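Local structure of pesticidial crystal protein CRY2AA (Bacillus thuringiensis serovar kurstaki, 1I5P) at residues A[257-260]-A[261-264]; A[214-217]-A[218-222]. The protein lyses midgut epithelial cells of mosquito and moth larvae by colloid-osmotic action after binding to them. All blocks are in the same frame, centred on the assembly; numbering follows the deposited sequence.

Contact 1 (A[257-260]-A[261-264]); sequences SIWS and LFKY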
ATOM      1  N   SER A 257       3.269   6.048   6.407  1.00 12.62           N
ATOM      2  CA  SER A 257       3.722   6.437   5.069  1.00 14.03           C
ATOM      3  C   SER A 257       3.335   7.864   4.675  1.00 14.90           C
ATOM      4  O   SER A 257       3.992   8.479   3.831  1.00 12.60           O
ATOM      5  CB  SER A 257       3.166   5.476   4.025  1.00 13.50           C
ATOM      6  OG  SER A 257       3.790   4.205   4.123  1.00 18.82           O
ATOM      7  N   ILE A 258       2.265   8.393   5.263  1.00 13.35           N
ATOM      8  CA  ILE A 258       1.876   9.749   4.920  1.00 14.06           C
ATOM      9  C   ILE A 258       2.540  10.783   5.829  1.00 13.37           C
ATOM     10  O   ILE A 258       2.762  11.918   5.408  1.00 12.71           O
ATOM     11  CB  ILE A 258       0.335   9.935   4.952  1.00 12.28           C
ATOM     12  CG1 ILE A 258      -0.048  11.185   4.157  1.00 15.22           C
ATOM     13  CG2 ILE A 258      -0.155  10.053   6.389  1.00 13.30           C
ATOM     14  CD1 ILE A 258       0.238  11.087   2.666  1.00 11.99           C
ATOM     15  N   TRP A 259       2.882  10.392   7.056  1.00 11.12           N
ATOM     16  CA  TRP A 259       3.511  11.327   7.996  1.00 11.19           C
ATOM     17  C   TRP A 259       4.799  11.951   7.464  1.00 12.22           C
ATOM     18  O   TRP A 259       4.993  13.162   7.564  1.00 13.19           O
ATOM     19  CB  TRP A 259       3.818  10.636   9.325  1.00  9.88           C
ATOM     20  CG  TRP A 259       2.618  10.114  10.047  1.00 12.26           C
ATOM     21  CD1 TRP A 259       1.314  10.504   9.878  1.00 13.00           C
ATOM     22  CD2 TRP A 259       2.608   9.115  11.067  1.00 13.23           C
ATOM     23  NE1 TRP A 259       0.497   9.802  10.732  1.00 13.67           N
ATOM     24  CE2 TRP A 259       1.264   8.940  11.474  1.00 15.33           C
ATOM     25  CE3 TRP A 259       3.604   8.343  11.680  1.00 12.21           C
ATOM     26  CZ2 TRP A 259       0.892   8.029  12.462  1.00 14.86           C
ATOM     27  CZ3 TRP A 259       3.234   7.437  12.665  1.00 14.08           C
ATOM     28  CH2 TRP A 259       1.888   7.287  13.044  1.00 13.40           C
ATOM     29  N   SER A 260       5.676  11.121   6.906  1.00 10.50           N
ATOM     30  CA  SER A 260       6.939  11.614   6.382  1.00 13.40           C
ATOM     31  C   SER A 260       6.745  12.396   5.086  1.00 12.30           C
ATOM     32  O   SER A 260       7.717  12.823   4.464  1.00 14.24           O
ATOM     33  CB  SER A 260       7.925  10.454   6.172  1.00  7.86           C
ATOM     34  OG  SER A 260       7.412   9.490   5.274  1.00 13.81           O
ATOM     35  N   LEU A 261       5.487  12.570   4.678  1.00 12.35           N
ATOM     36  CA  LEU A 261       5.175  13.342   3.474  1.00 13.01           C
ATOM     37  C   LEU A 261       4.417  14.611   3.860  1.00 13.24           C
ATOM     38  O   LEU A 261       4.125  15.445   3.010  1.00 14.78           O
ATOM     39  CB  LEU A 261       4.346  12.510   2.480  1.00 11.74           C
ATOM     40  CG  LEU A 261       5.102  11.345   1.825  1.00 10.49           C
ATOM     41  CD1 LEU A 261       4.174  10.595   0.890  1.00  7.69           C
ATOM     42  CD2 LEU A 261       6.333  11.869   1.074  1.00  6.96           C
ATOM     43  N   PHE A 262       4.099  14.753   5.145  1.00 14.57           N
ATOM     44  CA  PHE A 262       3.395  15.945   5.624  1.00 14.12           C
ATOM     45  C   PHE A 262       4.250  17.179   5.328  1.00 16.21           C
ATOM     46  O   PHE A 262       3.739  18.292   5.200  1.00 16.71           O
ATOM     47  CB  PHE A 262       3.148  15.866   7.135  1.00 13.49           C
ATOM     48  CG  PHE A 262       1.851  15.193   7.525  1.00 13.01           C
ATOM     49  CD1 PHE A 262       1.449  15.180   8.858  1.00 13.65           C
ATOM     50  CD2 PHE A 262       1.024  14.603   6.576  1.00 10.68           C
ATOM     51  CE1 PHE A 262       0.245  14.595   9.241  1.00 13.54           C
ATOM     52  CE2 PHE A 262      -0.184  14.015   6.947  1.00 13.10           C
ATOM     53  CZ  PHE A 262      -0.578  14.010   8.280  1.00 14.13           C
ATOM     54  N   LYS A 263       5.558  16.968   5.226  1.00 15.09           N
ATOM     55  CA  LYS A 263       6.503  18.046   4.946  1.00 15.16           C
ATOM     56  C   LYS A 263       6.298  18.604   3.535  1.00 14.22           C
ATOM     57  O   LYS A 263       6.881  19.625   3.173  1.00 14.19           O
ATOM     58  CB  LYS A 263       7.943  17.535   5.089  1.00 14.70           C
ATOM     59  CG  LYS A 263       8.377  16.643   3.923  1.00 18.17           C
ATOM     60  CD  LYS A 263       9.461  15.614   4.275  1.00 18.17           C
ATOM     61  CE  LYS A 263      10.870  16.172   4.262  1.00 21.54           C
ATOM     62  NZ  LYS A 263      11.857  15.053   4.169  1.00 15.87           N
ATOM     63  N   TYR A 264       5.481  17.925   2.734  1.00 14.05           N
ATOM     64  CA  TYR A 264       5.207  18.372   1.368  1.00 12.99           C
ATOM     65  C   TYR A 264       3.778  18.871   1.186  1.00 11.51           C
ATOM     66  O   TYR A 264       2.872  18.496   1.931  1.00 10.35           O
ATOM     67  CB  TYR A 264       5.459  17.237   0.364  1.00 12.87           C
ATOM     68  CG  TYR A 264       6.906  16.825   0.231  1.00 14.64           C
ATOM     69  CD1 TYR A 264       7.358  15.614   0.756  1.00 14.33           C
ATOM     70  CD2 TYR A 264       7.836  17.664  -0.391  1.00 14.46           C
ATOM     71  CE1 TYR A 264       8.705  15.249   0.673  1.00 12.94           C
ATOM     72  CE2 TYR A 264       9.182  17.310  -0.475  1.00 13.07           C
ATOM     73  CZ  TYR A 264       9.609  16.106   0.060  1.00 12.46           C
ATOM     74  OH  TYR A 264      10.944  15.782   0.019  1.00 12.63           O
TER
HETATM   75  O   HOH W   1       6.770  15.218   7.350  1.00 13.94           O
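F262 lays its ring back over the last turn of helix 238-259, filling the hollow between the side chains of I258 and W259. The indole turns an edge toward the phenyl face in an edge-to-face pair, its five-membered ring centred 5.7 Å from the F262 ring with the planes at 62°. W259 CA stands over one face of the phenyl, toward its rim. On the same side of the ring, toward its CE2 rim, I258 CG1 and CG2 both meet F262 CE2, CG1 at 4.0 Å, and the two side chains cross at about a right angle. With CG1 anti to the backbone N (chi1 -161°), both branches of I258 come against CE2. L261 makes the second bump: its CB sits 3.4 Å from I258 O, while CG and CD1 settle against S257 O, with CD1 also near I258 CD1. The chain here leaves the last helix of the delta-endotoxin helical bundle through two overlapping type I turns, W259 to F262 and L261 to Y264. F262 N to W259 O (3.0 Å) closes the first and Y264 N to L261 O (2.8 Å) the second, with L261 N to I258 O (2.9 Å) one step earlier. A water donates to W259 O and weakly accepts from K263 N, bridging the turn. K263 CG lies between the backbone N and the carbonyl carbon (chi1 74°), which lets CD come 3.3 Å from S260 O, and its ammonium forms salt bridges with D578 and D589. Beyond the two segments, W259 NE1 bonds N182 on helix 170-193, and I258 and F262 both pack on V65 of helix 53-65. Y264 OH reaches D589 as well, bringing the turn against the C-terminal beta sandwich.

Contact 2 (A[214-217]-A[218-222]); sequences NYTR and DYSNY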
ATOM      1  N   ASN A 214      10.901  15.645  14.107  1.00 17.17           N
ATOM      2  CA  ASN A 214      11.232  14.815  15.267  1.00 18.39           C
ATOM      3  C   ASN A 214      10.122  13.900  15.747  1.00 18.11           C
ATOM      4  O   ASN A 214      10.379  12.748  16.094  1.00 18.51           O
ATOM      5  CB  ASN A 214      11.724  15.690  16.423  1.00 18.36           C
ATOM      6  CG  ASN A 214      13.027  16.405  16.097  1.00 22.01           C
ATOM      7  OD1 ASN A 214      13.759  16.003  15.195  1.00 25.30           O
ATOM      8  ND2 ASN A 214      13.327  17.461  16.843  1.00 24.47           N
ATOM      9  N   TYR A 215       8.889  14.389  15.773  1.00 16.59           N
ATOM     10  CA  TYR A 215       7.798  13.535  16.214  1.00 15.95           C
ATOM     11  C   TYR A 215       7.451  12.502  15.144  1.00 15.54           C
ATOM     12  O   TYR A 215       7.068  11.381  15.462  1.00 14.52           O
ATOM     13  CB  TYR A 215       6.585  14.378  16.614  1.00 17.77           C
ATOM     14  CG  TYR A 215       6.766  15.027  17.974  1.00 16.87           C
ATOM     15  CD1 TYR A 215       7.034  16.389  18.094  1.00 16.07           C
ATOM     16  CD2 TYR A 215       6.724  14.260  19.143  1.00 17.77           C
ATOM     17  CE1 TYR A 215       7.258  16.976  19.343  1.00 17.29           C
ATOM     18  CE2 TYR A 215       6.947  14.833  20.395  1.00 17.19           C
ATOM     19  CZ  TYR A 215       7.212  16.191  20.489  1.00 19.81           C
ATOM     20  OH  TYR A 215       7.422  16.753  21.728  1.00 20.64           O
ATOM     21  N   THR A 216       7.607  12.868  13.875  1.00 15.59           N
ATOM     22  CA  THR A 216       7.338  11.916  12.798  1.00 15.33           C
ATOM     23  C   THR A 216       8.314  10.753  12.982  1.00 16.40           C
ATOM     24  O   THR A 216       7.956   9.586  12.825  1.00 15.23           O
ATOM     25  CB  THR A 216       7.566  12.554  11.404  1.00 15.10           C
ATOM     26  OG1 THR A 216       6.508  13.482  11.124  1.00 11.42           O
ATOM     27  CG2 THR A 216       7.604  11.486  10.321  1.00 12.64           C
ATOM     28  N   ARG A 217       9.551  11.090  13.326  1.00 16.19           N
ATOM     29  CA  ARG A 217      10.575  10.089  13.553  1.00 17.44           C
ATOM     30  C   ARG A 217      10.199   9.172  14.718  1.00 17.03           C
ATOM     31  O   ARG A 217      10.140   7.951  14.564  1.00 14.70           O
ATOM     32  CB  ARG A 217      11.915  10.777  13.824  1.00 19.58           C
ATOM     33  CG  ARG A 217      12.976   9.883  14.447  1.00 23.59           C
ATOM     34  CD  ARG A 217      13.352  10.415  15.819  1.00 27.56           C
ATOM     35  NE  ARG A 217      14.404  11.420  15.749  1.00 28.29           N
ATOM     36  CZ  ARG A 217      14.564  12.406  16.625  1.00 28.82           C
ATOM     37  NH1 ARG A 217      13.730  12.541  17.646  1.00 27.20           N
ATOM     38  NH2 ARG A 217      15.575  13.249  16.487  1.00 29.88           N
ATOM     39  N   ASP A 218       9.932   9.762  15.878  1.00 17.22           N
ATOM     40  CA  ASP A 218       9.578   8.985  17.065  1.00 17.14           C
ATOM     41  C   ASP A 218       8.361   8.090  16.861  1.00 16.45           C
ATOM     42  O   ASP A 218       8.395   6.894  17.172  1.00 14.82           O
ATOM     43  CB  ASP A 218       9.314   9.916  18.250  1.00 18.04           C
ATOM     44  CG  ASP A 218      10.538  10.718  18.648  1.00 18.97           C
ATOM     45  OD1 ASP A 218      11.635  10.419  18.140  1.00 18.97           O
ATOM     46  OD2 ASP A 218      10.403  11.644  19.472  1.00 22.53           O
ATOM     47  N   TYR A 219       7.284   8.673  16.348  1.00 15.09           N
ATOM     48  CA  TYR A 219       6.063   7.924  16.121  1.00 15.23           C
ATOM     49  C   TYR A 219       6.219   6.877  15.023  1.00 14.53           C
ATOM     50  O   TYR A 219       5.685   5.773  15.134  1.00 15.81           O
ATOM     51  CB  TYR A 219       4.925   8.885  15.782  1.00 15.71           C
ATOM     52  CG  TYR A 219       4.633   9.904  16.868  1.00 16.34           C
ATOM     53  CD1 TYR A 219       3.871  11.035  16.588  1.00 14.42           C
ATOM     54  CD2 TYR A 219       5.113   9.740  18.170  1.00 16.32           C
ATOM     55  CE1 TYR A 219       3.593  11.976  17.568  1.00 16.16           C
ATOM     56  CE2 TYR A 219       4.837  10.682  19.168  1.00 14.46           C
ATOM     57  CZ  TYR A 219       4.080  11.797  18.856  1.00 16.26           C
ATOM     58  OH  TYR A 219       3.816  12.755  19.809  1.00 15.38           O
ATOM     59  N   SER A 220       6.945   7.219  13.963  1.00 14.86           N
ATOM     60  CA  SER A 220       7.152   6.280  12.861  1.00 15.75           C
ATOM     61  C   SER A 220       7.940   5.077  13.344  1.00 16.32           C
ATOM     62  O   SER A 220       7.522   3.933  13.148  1.00 16.13           O
ATOM     63  CB  SER A 220       7.906   6.946  11.706  1.00 15.54           C
ATOM     64  OG  SER A 220       7.117   7.926  11.047  1.00 15.79           O
ATOM     65  N   ASN A 221       9.079   5.332  13.979  1.00 15.29           N
ATOM     66  CA  ASN A 221       9.911   4.242  14.476  1.00 15.25           C
ATOM     67  C   ASN A 221       9.161   3.370  15.481  1.00 14.96           C
ATOM     68  O   ASN A 221       9.267   2.145  15.441  1.00 13.05           O
ATOM     69  CB  ASN A 221      11.198   4.789  15.106  1.00 14.93           C
ATOM     70  CG  ASN A 221      12.165   5.359  14.072  1.00 17.53           C
ATOM     71  OD1 ASN A 221      12.070   5.064  12.878  1.00 17.67           O
ATOM     72  ND2 ASN A 221      13.116   6.168  14.534  1.00 17.44           N
ATOM     73  N   TYR A 222       8.393   3.997  16.370  1.00 14.43           N
ATOM     74  CA  TYR A 222       7.634   3.238  17.358  1.00 13.12           C
ATOM     75  C   TYR A 222       6.666   2.268  16.685  1.00 14.47           C
ATOM     76  O   TYR A 222       6.548   1.112  17.093  1.00 13.71           O
ATOM     77  CB  TYR A 222       6.847   4.172  18.282  1.00 14.87           C
ATOM     78  CG  TYR A 222       5.912   3.422  19.209  1.00 14.76           C
ATOM     79  CD1 TYR A 222       6.398   2.723  20.316  1.00 15.30           C
ATOM     80  CD2 TYR A 222       4.546   3.365  18.946  1.00 16.71           C
ATOM     81  CE1 TYR A 222       5.541   1.982  21.139  1.00 15.64           C
ATOM     82  CE2 TYR A 222       3.683   2.629  19.755  1.00 16.77           C
ATOM     83  CZ  TYR A 222       4.180   1.941  20.845  1.00 16.63           C
ATOM     84  OH  TYR A 222       3.304   1.214  21.628  1.00 11.60           O
TER
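D218 sits beside R217 on the partly exposed side of helix 202-232, its OD1 taking a hydrogen bond from R217 NH1 at 3.0 Å within a salt bridge. The bond is nearly straight (172°); it lies close to the guanidinium plane but 27° out of the carboxylate plane, on the syn side of OD1. Bends at chi2 and chi3 fold the arginine back so that it runs alongside its neighbour, one guanidinium face over N214 CA. D218 N also donates to N214 O. Next, Y219 N bonds Y215 O at 2.9 Å, and the same carbonyl oxygen lies over one face of the Y219 ring. The two tyrosine side chains run side by side and point the same way, an i to i+4 pair on one face of an amphipathic helix in the toxin's helical bundle. Their planes meet obliquely at 42°, with Y219 CZ 3.6 Å from Y215 CD2. Y219 OH hydrogen-bonds H184 on helix 170-193, whose ring also meets that of Y215. S220 points toward the preceding turn, its OG 3.7 Å from T216 CG2. N221 N closes the next helical bond to R217 O, and its amide crosses the arginine, ND2 lying 3.7 Å from R217 CG; N221 ND2 bonds G579 O and OD1 takes the N-H of N581.

Contact 1 is wholly buried, whereas contact 2 is only partly so, with T216, Y219 and S220 on its buried side. Their centres lie about 12 Å apart, and W259 joins them: its CE3 comes 3.6 Å from S220 OG, and its CZ3 packs on Y219 CB. Helices 202-232 and 238-259 thus pack against each other, and both lean on helix 170-193, where L185 touches residues of each contact. In contact 2 the chain continues as regular helix, with i to i+4 bonds and a charged pair along its outer side; in contact 1 the helix ends, and turns with apolar packing take over. Both reach the 578-589 region: contact 1 mainly through charge, contact 2 through an amide.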